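Local coordinates for protein Afp2 (Serratia entomophila, PDB 6RBN) that belongs to the tail sheath protein family and helps build the contractile sheath around the anti-feeding prophage tube, where sheath contraction probably drives injection, at residues 30-35 against 80-85; 98-103 against 124-129; 158-163 against 222-227. All coordinates share one frame; numbering follows the deposited sequence.

Interaction 1: residues 30-35 against 80-85; sequences PLFAYD and GKCYLV
Two neighbouring parallel strands of the chain's mixed sheet meet here, 30-34 and 82-85, running 23° apart. Leu-31, Phe-32 and Ala-33 pair in turn with Tyr-83, Leu-84 and Val-85. Phe-32 reaches across with both backbone ends. Its N gives the shortest bond of the ladder, 2.8 Å to Tyr-83 O and almost along the axis of that carbonyl, while its O takes a weak bond from Val-85 N. Below and above this step, Tyr-83 N binds Pro-30 O at 3.3 Å and Tyr-34 N binds Val-85 O at 3.3 Å, the latter donor lying above the carbonyl plane.

On one face of the sheet, the CG of Leu-31 stands anti to its backbone N (chi1 -175°), so that CD1 crosses obliquely to Val-85 CG2 at 3.8 Å. On the other, Leu-84 turns CD2 back to Phe-32 CB, 3.8 Å away, and the Phe-32 ring meets Cys-82 CB with its edge. Tyr-34 holds CG in the crowded position between N and the carbonyl carbon (chi1 64°); this lays its ring along the opposite strand, with Leu-84 C at the ring edge and CE1 3.5 Å from Val-85 C.

Helix 90-97 covers the Leu-31 and Val-85 face through Ile-90 and Ala-93. Helix 66-75 packs on Phe-32 and Cys-82, with Trp-74 edge-to-face to Phe-32. Antiparallel strand 46-49 flanks 82-86, and parallel strand 102-105 flanks 30-34.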
loop_
_atom_site.group_PDB
_atom_site.type_symbol
_atom_site.label_atom_id
_atom_site.label_comp_id
_atom_site.label_asym_id
_atom_site.label_seq_id
_atom_site.Cartn_x
_atom_site.Cartn_y
_atom_site.Cartn_z
ATOM N N PRO C 30 -82.961 23.526 21.771
ATOM C CA PRO C 30 -83.669 24.722 22.224
ATOM C C PRO C 30 -83.837 24.784 23.735
ATOM O O PRO C 30 -83.703 23.796 24.456
ATOM C CB PRO C 30 -85.037 24.572 21.551
ATOM C CG PRO C 30 -85.239 23.122 21.551
ATOM C CD PRO C 30 -83.901 22.483 21.340
ATOM N N LEU C 31 -84.153 25.989 24.197
ATOM C CA LEU C 31 -84.570 26.246 25.569
ATOM C C LEU C 31 -85.998 26.765 25.504
ATOM O O LEU C 31 -86.249 27.827 24.924
ATOM C CB LEU C 31 -83.636 27.248 26.250
ATOM C CG LEU C 31 -83.790 27.608 27.730
ATOM C CD1 LEU C 31 -82.448 27.915 28.321
ATOM C CD2 LEU C 31 -84.668 28.825 27.910
ATOM N N PHE C 32 -86.932 26.027 26.093
ATOM C CA PHE C 32 -88.327 26.448 26.151
ATOM C C PHE C 32 -88.569 27.155 27.476
ATOM O O PHE C 32 -88.570 26.520 28.533
ATOM C CB PHE C 32 -89.258 25.254 25.985
ATOM C CG PHE C 32 -89.262 24.681 24.607
ATOM C CD1 PHE C 32 -90.052 25.234 23.618
ATOM C CD2 PHE C 32 -88.465 23.599 24.293
ATOM C CE1 PHE C 32 -90.057 24.706 22.346
ATOM C CE2 PHE C 32 -88.470 23.068 23.024
ATOM C CZ PHE C 32 -89.262 23.625 22.050
ATOM N N ALA C 33 -88.774 28.465 27.419
ATOM C CA ALA C 33 -89.008 29.257 28.615
ATOM C C ALA C 33 -90.483 29.218 28.986
ATOM O O ALA C 33 -91.347 29.441 28.133
ATOM C CB ALA C 33 -88.555 30.701 28.401
ATOM N N TYR C 34 -90.768 28.929 30.250
ATOM C CA TYR C 34 -92.122 29.004 30.773
ATOM C C TYR C 34 -92.207 30.077 31.850
ATOM O O TYR C 34 -91.195 30.542 32.378
ATOM C CB TYR C 34 -92.593 27.648 31.316
ATOM C CG TYR C 34 -91.833 27.100 32.503
ATOM C CD1 TYR C 34 -90.701 26.321 32.326
ATOM C CD2 TYR C 34 -92.283 27.314 33.800
ATOM C CE1 TYR C 34 -90.015 25.803 33.406
ATOM C CE2 TYR C 34 -91.605 26.801 34.885
ATOM C CZ TYR C 34 -90.474 26.045 34.683
ATOM O OH TYR C 34 -89.796 25.532 35.763
ATOM N N ASP C 35 -93.436 30.462 32.170
ATOM C CA ASP C 35 -93.678 31.568 33.082
ATOM C C ASP C 35 -93.435 31.135 34.523
ATOM O O ASP C 35 -93.693 29.992 34.904
ATOM C CB ASP C 35 -95.110 32.080 32.918
ATOM C CG ASP C 35 -95.330 33.448 33.548
ATOM O OD1 ASP C 35 -94.379 34.028 34.108
ATOM O OD2 ASP C 35 -96.469 33.950 33.481
ATOM N N GLY C 80 -84.745 16.708 19.396
ATOM C CA GLY C 80 -83.828 15.993 20.257
ATOM C C GLY C 80 -83.968 16.409 21.698
ATOM O O GLY C 80 -85.087 16.574 22.189
ATOM N N LYS C 81 -82.850 16.575 22.389
ATOM C CA LYS C 81 -82.920 17.014 23.767
ATOM C C LYS C 81 -83.254 18.500 23.824
ATOM O O LYS C 81 -82.925 19.272 22.921
ATOM C CB LYS C 81 -81.615 16.715 24.505
ATOM C CG LYS C 81 -80.410 17.496 24.049
ATOM C CD LYS C 81 -79.179 17.043 24.806
ATOM C CE LYS C 81 -79.249 17.471 26.260
ATOM N NZ LYS C 81 -78.011 17.119 27.007
ATOM N N CYS C 82 -83.949 18.885 24.886
ATOM C CA CYS C 82 -84.447 20.240 25.034
ATOM C C CYS C 82 -84.647 20.508 26.513
ATOM O O CYS C 82 -84.708 19.582 27.325
ATOM C CB CYS C 82 -85.748 20.440 24.261
ATOM S SG CYS C 82 -87.057 19.378 24.847
ATOM N N TYR C 83 -84.742 21.787 26.856
ATOM C CA TYR C 83 -84.683 22.236 28.239
ATOM C C TYR C 83 -85.927 23.046 28.570
ATOM O O TYR C 83 -86.289 23.962 27.825
ATOM C CB TYR C 83 -83.434 23.092 28.472
ATOM C CG TYR C 83 -82.109 22.363 28.337
ATOM C CD1 TYR C 83 -82.008 20.996 28.522
ATOM C CD2 TYR C 83 -80.964 23.053 27.983
ATOM C CE1 TYR C 83 -80.799 20.343 28.376
ATOM C CE2 TYR C 83 -79.754 22.406 27.839
ATOM C CZ TYR C 83 -79.679 21.053 28.038
ATOM O OH TYR C 83 -78.479 20.403 27.898
ATOM N N LEU C 84 -86.584 22.707 29.678
ATOM C CA LEU C 84 -87.580 23.582 30.290
ATOM C C LEU C 84 -86.919 24.382 31.399
ATOM O O LEU C 84 -86.547 23.830 32.437
ATOM C CB LEU C 84 -88.766 22.806 30.848
ATOM C CG LEU C 84 -89.849 22.377 29.880
ATOM C CD1 LEU C 84 -90.907 21.588 30.624
ATOM C CD2 LEU C 84 -90.445 23.615 29.240
ATOM N N VAL C 85 -86.778 25.684 31.181
ATOM C CA VAL C 85 -86.216 26.600 32.161
ATOM C C VAL C 85 -87.254 27.683 32.420
ATOM O O VAL C 85 -87.835 28.215 31.471
ATOM C CB VAL C 85 -84.890 27.206 31.663
ATOM C CG1 VAL C 85 -84.305 28.137 32.695
ATOM C CG2 VAL C 85 -83.902 26.113 31.308
#

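Interaction 2: residues 98-103 against 124-129; sequences DDITLI and YRIFGL
Ile-126 carries its CG1 in the crowded position between the backbone N and the carbonyl carbon (chi1 43°), whereas Ile-103 sets CG1 anti to its own carbonyl carbon (chi1 -66°). The two side chains therefore cross obliquely and meet tip to tip, Ile-103 CD1 lying 3.7 Å from Ile-126 CD1. With its long branch spent there, Ile-126 uses CG2 to rest against Ile-100 O at 3.5 Å.

Leu-102 and Leu-129 share one first torsion, CG anti to the carbonyl carbon. On the Leu-102 and Phe-127 face, the methyl CD2 of Leu-102 comes to Leu-129 CD1 at 4.0 Å. That same methyl stands 3.6 Å from Phe-127 O and at the edge of the Phe-127 ring, whose CG is anti to its backbone N and leads the ring away from segment 98-103.

The backbone supplies the polar bonds between the two segments. Phe-127 N binds Thr-101 O, and Ile-103 N returns to Phe-127 O at 3.0 Å in a nearly straight bond (166° at the hydrogen), with the donor above the carbonyl plane. Leu-129 N then meets Ile-103 O at 2.8 Å, almost along the C=O axis. This is parallel pairing of the two strands of a beta-alpha-beta unit, 102-105 and 127-129, connected by helix 112-122; that helix packs on Ile-126 through Phe-116, Val-119 and Val-120.

Polar side chains look elsewhere: Thr-101 OG1 to the backbone of Thr-27 and Val-29, Arg-125 to Glu-260 and to Glu-14 of a neighbouring Afp3 chain. The chemistry thus divides, with backbone pairing satisfying the amides between the strands, aliphatic tips packing beside them, and Arg-125 bridging acidic partners in its own chain and in Afp3.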
loop_
_atom_site.group_PDB
_atom_site.type_symbol
_atom_site.label_atom_id
_atom_site.label_comp_id
_atom_site.label_asym_id
_atom_site.label_seq_id
_atom_site.Cartn_x
_atom_site.Cartn_y
_atom_site.Cartn_z
ATOM N N ASP C 98 -74.111 24.772 27.910
ATOM C CA ASP C 98 -73.105 24.745 26.839
ATOM C C ASP C 98 -73.627 24.201 25.503
ATOM O O ASP C 98 -72.919 24.216 24.491
ATOM C CB ASP C 98 -71.891 23.920 27.299
ATOM C CG ASP C 98 -70.619 24.242 26.535
ATOM O OD1 ASP C 98 -70.599 25.206 25.743
ATOM O OD2 ASP C 98 -69.628 23.506 26.712
ATOM N N ASP C 99 -74.871 23.751 25.468
ATOM C CA ASP C 99 -75.406 22.997 24.353
ATOM C C ASP C 99 -76.531 23.745 23.658
ATOM O O ASP C 99 -76.949 23.337 22.571
ATOM C CB ASP C 99 -75.919 21.640 24.856
ATOM C CG ASP C 99 -75.964 20.586 23.779
ATOM O OD1 ASP C 99 -75.543 20.865 22.639
ATOM O OD2 ASP C 99 -76.418 19.464 24.080
ATOM N N ILE C 100 -76.996 24.842 24.237
ATOM C CA ILE C 100 -78.203 25.520 23.796
ATOM C C ILE C 100 -77.886 26.377 22.580
ATOM O O ILE C 100 -76.932 27.161 22.589
ATOM C CB ILE C 100 -78.772 26.369 24.939
ATOM C CG1 ILE C 100 -79.072 25.471 26.127
ATOM C CG2 ILE C 100 -80.023 27.092 24.510
ATOM C CD1 ILE C 100 -79.311 26.209 27.388
ATOM N N THR C 101 -78.688 26.228 21.531
ATOM C CA THR C 101 -78.593 27.052 20.336
ATOM C C THR C 101 -79.804 27.945 20.130
ATOM O O THR C 101 -79.689 28.990 19.490
ATOM C CB THR C 101 -78.402 26.169 19.101
ATOM O OG1 THR C 101 -79.530 25.303 18.957
ATOM C CG2 THR C 101 -77.153 25.329 19.239
ATOM N N LEU C 102 -80.962 27.560 20.657
ATOM C CA LEU C 102 -82.197 28.310 20.496
ATOM C C LEU C 102 -82.780 28.671 21.853
ATOM O O LEU C 102 -82.750 27.865 22.786
ATOM C CB LEU C 102 -83.224 27.504 19.702
ATOM C CG LEU C 102 -82.965 27.276 18.219
ATOM C CD1 LEU C 102 -83.943 26.259 17.688
ATOM C CD2 LEU C 102 -83.120 28.587 17.483
ATOM N N ILE C 103 -83.314 29.882 21.959
ATOM C CA ILE C 103 -84.130 30.286 23.098
ATOM C C ILE C 103 -85.540 30.501 22.574
ATOM O O ILE C 103 -85.798 31.450 21.824
ATOM C CB ILE C 103 -83.590 31.541 23.792
ATOM C CG1 ILE C 103 -82.234 31.250 24.425
ATOM C CG2 ILE C 103 -84.562 32.025 24.849
ATOM C CD1 ILE C 103 -81.560 32.470 24.981
ATOM N N TYR C 124 -73.082 34.335 23.770
ATOM C CA TYR C 124 -73.280 32.898 23.894
ATOM C C TYR C 124 -73.819 32.226 22.637
ATOM O O TYR C 124 -74.214 31.058 22.715
ATOM C CB TYR C 124 -74.190 32.589 25.073
ATOM C CG TYR C 124 -73.465 32.605 26.387
ATOM C CD1 TYR C 124 -72.689 31.523 26.769
ATOM C CD2 TYR C 124 -73.552 33.690 27.242
ATOM C CE1 TYR C 124 -72.016 31.518 27.963
ATOM C CE2 TYR C 124 -72.882 33.692 28.446
ATOM C CZ TYR C 124 -72.114 32.602 28.801
ATOM O OH TYR C 124 -71.443 32.599 29.997
ATOM N N ARG C 125 -73.856 32.937 21.501
ATOM C CA ARG C 125 -74.082 32.364 20.162
ATOM C C ARG C 125 -75.445 31.688 20.035
ATOM O O ARG C 125 -75.569 30.610 19.452
ATOM C CB ARG C 125 -72.979 31.375 19.781
ATOM C CG ARG C 125 -71.563 31.893 19.858
ATOM C CD ARG C 125 -71.287 32.991 18.871
ATOM N NE ARG C 125 -71.430 34.323 19.443
ATOM C CZ ARG C 125 -71.439 35.436 18.722
ATOM N NH1 ARG C 125 -71.319 35.363 17.409
ATOM N NH2 ARG C 125 -71.566 36.615 19.308
ATOM N N ILE C 126 -76.473 32.311 20.594
ATOM C CA ILE C 126 -77.804 31.752 20.584
ATOM C C ILE C 126 -78.675 32.529 19.603
ATOM O O ILE C 126 -78.285 33.566 19.078
ATOM C CB ILE C 126 -78.408 31.709 22.012
ATOM C CG1 ILE C 126 -78.112 33.002 22.780
ATOM C CG2 ILE C 126 -77.876 30.515 22.770
ATOM C CD1 ILE C 126 -79.127 34.098 22.640
ATOM N N PHE C 127 -79.869 32.010 19.339
ATOM C CA PHE C 127 -80.836 32.675 18.476
ATOM C C PHE C 127 -82.201 32.590 19.139
ATOM O O PHE C 127 -82.661 31.497 19.475
ATOM C CB PHE C 127 -80.876 32.037 17.087
ATOM C CG PHE C 127 -81.698 32.800 16.096
ATOM C CD1 PHE C 127 -81.190 33.936 15.491
ATOM C CD2 PHE C 127 -82.979 32.393 15.773
ATOM C CE1 PHE C 127 -81.937 34.645 14.581
ATOM C CE2 PHE C 127 -83.734 33.102 14.864
ATOM C CZ PHE C 127 -83.210 34.230 14.270
ATOM N N GLY C 128 -82.840 33.738 19.331
ATOM C CA GLY C 128 -84.105 33.788 20.034
ATOM C C GLY C 128 -85.305 33.720 19.107
ATOM O O GLY C 128 -85.283 34.223 17.992
ATOM N N LEU C 129 -86.366 33.085 19.597
ATOM C CA LEU C 129 -87.612 32.927 18.851
ATOM C C LEU C 129 -88.728 33.493 19.724
ATOM O O LEU C 129 -89.167 32.842 20.675
ATOM C CB LEU C 129 -87.855 31.464 18.504
ATOM C CG LEU C 129 -86.803 30.808 17.613
ATOM C CD1 LEU C 129 -87.091 29.333 17.449
ATOM C CD2 LEU C 129 -86.732 31.494 16.268
#

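Interaction 3: residues 158-163 against 222-227; sequences VFYPWG and LNMIRT
Pro-161 and Ile-225 make the snug end of this contact, whereas just beyond them the two segments part and Arg-226 and Thr-227 lead toward solvent. The proline ring lies across Ile-225, with CD 3.3 Å from Ile-225 N and 3.8 Å from Ile-225 CB. Ile-225 answers with CD1, which reaches Pro-161 O at 3.5 Å.

One residue back, Tyr-160 holds CG anti to its backbone N (chi1 161°). Its CB is touched by both Leu-222 CD2 and the methyl CE of Met-224, which come from directions roughly at right angles; the Met-224 chain bends twice to bring CE within 3.6 Å of Tyr-160 CD2. Leu-222 CD2 also touches Val-158 CG1.

No strand pairing joins the segments: 158-163 is the loop that follows strand 156-157 of the main sheet, and it is held against 222-225, which runs into the short strand 225-226, itself paired antiparallel with 234-235. Leu-222 O receives two successive amides, Tyr-160 N at 3.2 Å and, in a weak bond bent to 116°, Phe-159 N at 2.8 Å. Next to this fork, Phe-159 and Asn-223 both adopt positive phi, and Asn-223 lays CB over a face of the Phe-159 ring in a CH-pi contact, 4.2 Å from its centroid. The amide of Asn-223 turns to Arg-239 O, and Ile-250 of helix 250-267 packs on both residues.

On the looser side, Arg-226, its CB pointing away from 158-163, makes a salt bridge with Asp-210 and a cation-pi contact with Trp-236, while Thr-227 is exposed.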
loop_
_atom_site.group_PDB
_atom_site.type_symbol
_atom_site.label_atom_id
_atom_site.label_comp_id
_atom_site.label_asym_id
_atom_site.label_seq_id
_atom_site.Cartn_x
_atom_site.Cartn_y
_atom_site.Cartn_z
ATOM N N VAL C 158 -89.686 37.184 15.433
ATOM C CA VAL C 158 -90.893 37.376 16.227
ATOM C C VAL C 158 -91.968 36.333 15.930
ATOM O O VAL C 158 -92.538 35.783 16.870
ATOM C CB VAL C 158 -91.425 38.811 16.047
ATOM C CG1 VAL C 158 -92.673 39.025 16.870
ATOM C CG2 VAL C 158 -90.368 39.777 16.480
ATOM N N PHE C 159 -92.270 36.056 14.650
ATOM C CA PHE C 159 -93.212 35.001 14.238
ATOM C C PHE C 159 -94.621 35.184 14.800
ATOM O O PHE C 159 -94.956 34.541 15.789
ATOM C CB PHE C 159 -92.679 33.610 14.591
ATOM C CG PHE C 159 -91.422 33.259 13.874
ATOM C CD1 PHE C 159 -91.455 32.848 12.555
ATOM C CD2 PHE C 159 -90.201 33.348 14.515
ATOM C CE1 PHE C 159 -90.296 32.528 11.891
ATOM C CE2 PHE C 159 -89.042 33.026 13.861
ATOM C CZ PHE C 159 -89.087 32.618 12.545
ATOM N N TYR C 160 -95.404 36.125 14.242
ATOM C CA TYR C 160 -96.652 36.562 14.880
ATOM C C TYR C 160 -97.728 35.488 15.082
ATOM O O TYR C 160 -98.056 35.220 16.252
ATOM C CB TYR C 160 -97.204 37.787 14.140
ATOM C CG TYR C 160 -98.672 38.063 14.378
ATOM C CD1 TYR C 160 -99.135 38.506 15.604
ATOM C CD2 TYR C 160 -99.591 37.905 13.352
ATOM C CE1 TYR C 160 -100.476 38.752 15.810
ATOM C CE2 TYR C 160 -100.929 38.159 13.545
ATOM C CZ TYR C 160 -101.363 38.582 14.773
ATOM O OH TYR C 160 -102.698 38.835 14.965
ATOM N N PRO C 161 -98.334 34.872 14.050
ATOM C CA PRO C 161 -99.657 34.255 14.261
ATOM C C PRO C 161 -99.657 32.983 15.099
ATOM O O PRO C 161 -98.957 32.011 14.812
ATOM C CB PRO C 161 -100.116 33.922 12.833
ATOM C CG PRO C 161 -99.200 34.644 11.934
ATOM C CD PRO C 161 -97.902 34.656 12.662
ATOM N N TRP C 162 -100.479 33.004 16.143
ATOM C CA TRP C 162 -100.563 31.907 17.097
ATOM C C TRP C 162 -101.230 30.685 16.482
ATOM O O TRP C 162 -101.956 30.775 15.490
ATOM C CB TRP C 162 -101.335 32.367 18.332
ATOM C CG TRP C 162 -100.530 33.230 19.244
ATOM C CD1 TRP C 162 -100.199 34.534 19.051
ATOM C CD2 TRP C 162 -100.060 32.888 20.551
ATOM N NE1 TRP C 162 -99.482 35.005 20.120
ATOM C CE2 TRP C 162 -99.394 34.016 21.062
ATOM C CE3 TRP C 162 -100.111 31.728 21.325
ATOM C CZ2 TRP C 162 -98.787 34.021 22.310
ATOM C CZ3 TRP C 162 -99.510 31.737 22.567
ATOM C CH2 TRP C 162 -98.855 32.871 23.047
ATOM N N GLY C 163 -100.974 29.525 17.086
ATOM C CA GLY C 163 -101.521 28.288 16.579
ATOM C C GLY C 163 -102.779 27.850 17.306
ATOM O O GLY C 163 -103.102 28.320 18.392
ATOM N N LEU C 222 -92.076 40.953 11.436
ATOM C CA LEU C 222 -92.957 40.010 12.124
ATOM C C LEU C 222 -92.890 38.552 11.691
ATOM O O LEU C 222 -93.203 37.701 12.524
ATOM C CB LEU C 222 -94.433 40.430 12.029
ATOM C CG LEU C 222 -95.010 41.342 13.098
ATOM C CD1 LEU C 222 -96.474 41.576 12.835
ATOM C CD2 LEU C 222 -94.868 40.656 14.416
ATOM N N ASN C 223 -92.526 38.238 10.440
ATOM C CA ASN C 223 -92.312 36.853 9.961
ATOM C C ASN C 223 -93.556 35.974 10.112
ATOM O O ASN C 223 -93.605 35.073 10.951
ATOM C CB ASN C 223 -91.109 36.196 10.646
ATOM C CG ASN C 223 -89.795 36.735 10.156
ATOM O OD1 ASN C 223 -89.613 36.961 8.964
ATOM N ND2 ASN C 223 -88.862 36.938 11.072
ATOM N N MET C 224 -94.578 36.271 9.308
ATOM C CA MET C 224 -95.870 35.585 9.279
ATOM C C MET C 224 -95.842 34.061 9.212
ATOM O O MET C 224 -94.891 33.463 8.703
ATOM C CB MET C 224 -96.668 36.084 8.082
ATOM C CG MET C 224 -97.491 37.313 8.329
ATOM S SD MET C 224 -96.641 38.730 9.008
ATOM C CE MET C 224 -97.421 38.766 10.599
ATOM N N ILE C 225 -96.895 33.439 9.733
ATOM C CA ILE C 225 -97.136 32.004 9.633
ATOM C C ILE C 225 -98.436 31.841 8.865
ATOM O O ILE C 225 -99.513 32.162 9.381
ATOM C CB ILE C 225 -97.225 31.336 11.010
ATOM C CG1 ILE C 225 -95.907 31.484 11.763
ATOM C CG2 ILE C 225 -97.600 29.876 10.874
ATOM C CD1 ILE C 225 -95.984 31.046 13.194
ATOM N N ARG C 226 -98.346 31.353 7.634
ATOM C CA ARG C 226 -99.474 31.345 6.719
ATOM C C ARG C 226 -99.718 29.932 6.216
ATOM O O ARG C 226 -98.835 29.077 6.249
ATOM C CB ARG C 226 -99.224 32.292 5.545
ATOM C CG ARG C 226 -99.170 33.746 5.935
ATOM C CD ARG C 226 -98.820 34.596 4.744
ATOM N NE ARG C 226 -99.816 34.450 3.695
ATOM C CZ ARG C 226 -99.688 34.958 2.478
ATOM N NH1 ARG C 226 -98.609 35.654 2.164
ATOM N NH2 ARG C 226 -100.640 34.773 1.579
ATOM N N THR C 227 -100.928 29.687 5.729
ATOM C CA THR C 227 -101.277 28.403 5.141
ATOM C C THR C 227 -101.475 28.565 3.640
ATOM O O THR C 227 -101.945 29.608 3.173
ATOM C CB THR C 227 -102.519 27.800 5.809
ATOM O OG1 THR C 227 -102.814 26.529 5.218
ATOM C CG2 THR C 227 -103.730 28.718 5.715
#

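The three contacts follow one another along the chain, each closing before the next opens. Interactions 1 and 2, with centres 11 Å apart, belong to one mixed sheet: strands 82-86, 30-34, 102-105 and 127-129 lie side by side in that order, and Leu-31 N probably bonds to Leu-102 O where the two contacts meet. Interaction 3 begins just past strand 156-157, the outermost strand on that side within the chain, about 21 Å from interaction 2 between centres and 20 Å from interaction 1. It touches interaction 2 where Leu-129 packs on Phe-159. Interactions 1 and 2 thus join strands within the sheet, and interaction 3 fastens the loop leaving its edge to 222-227.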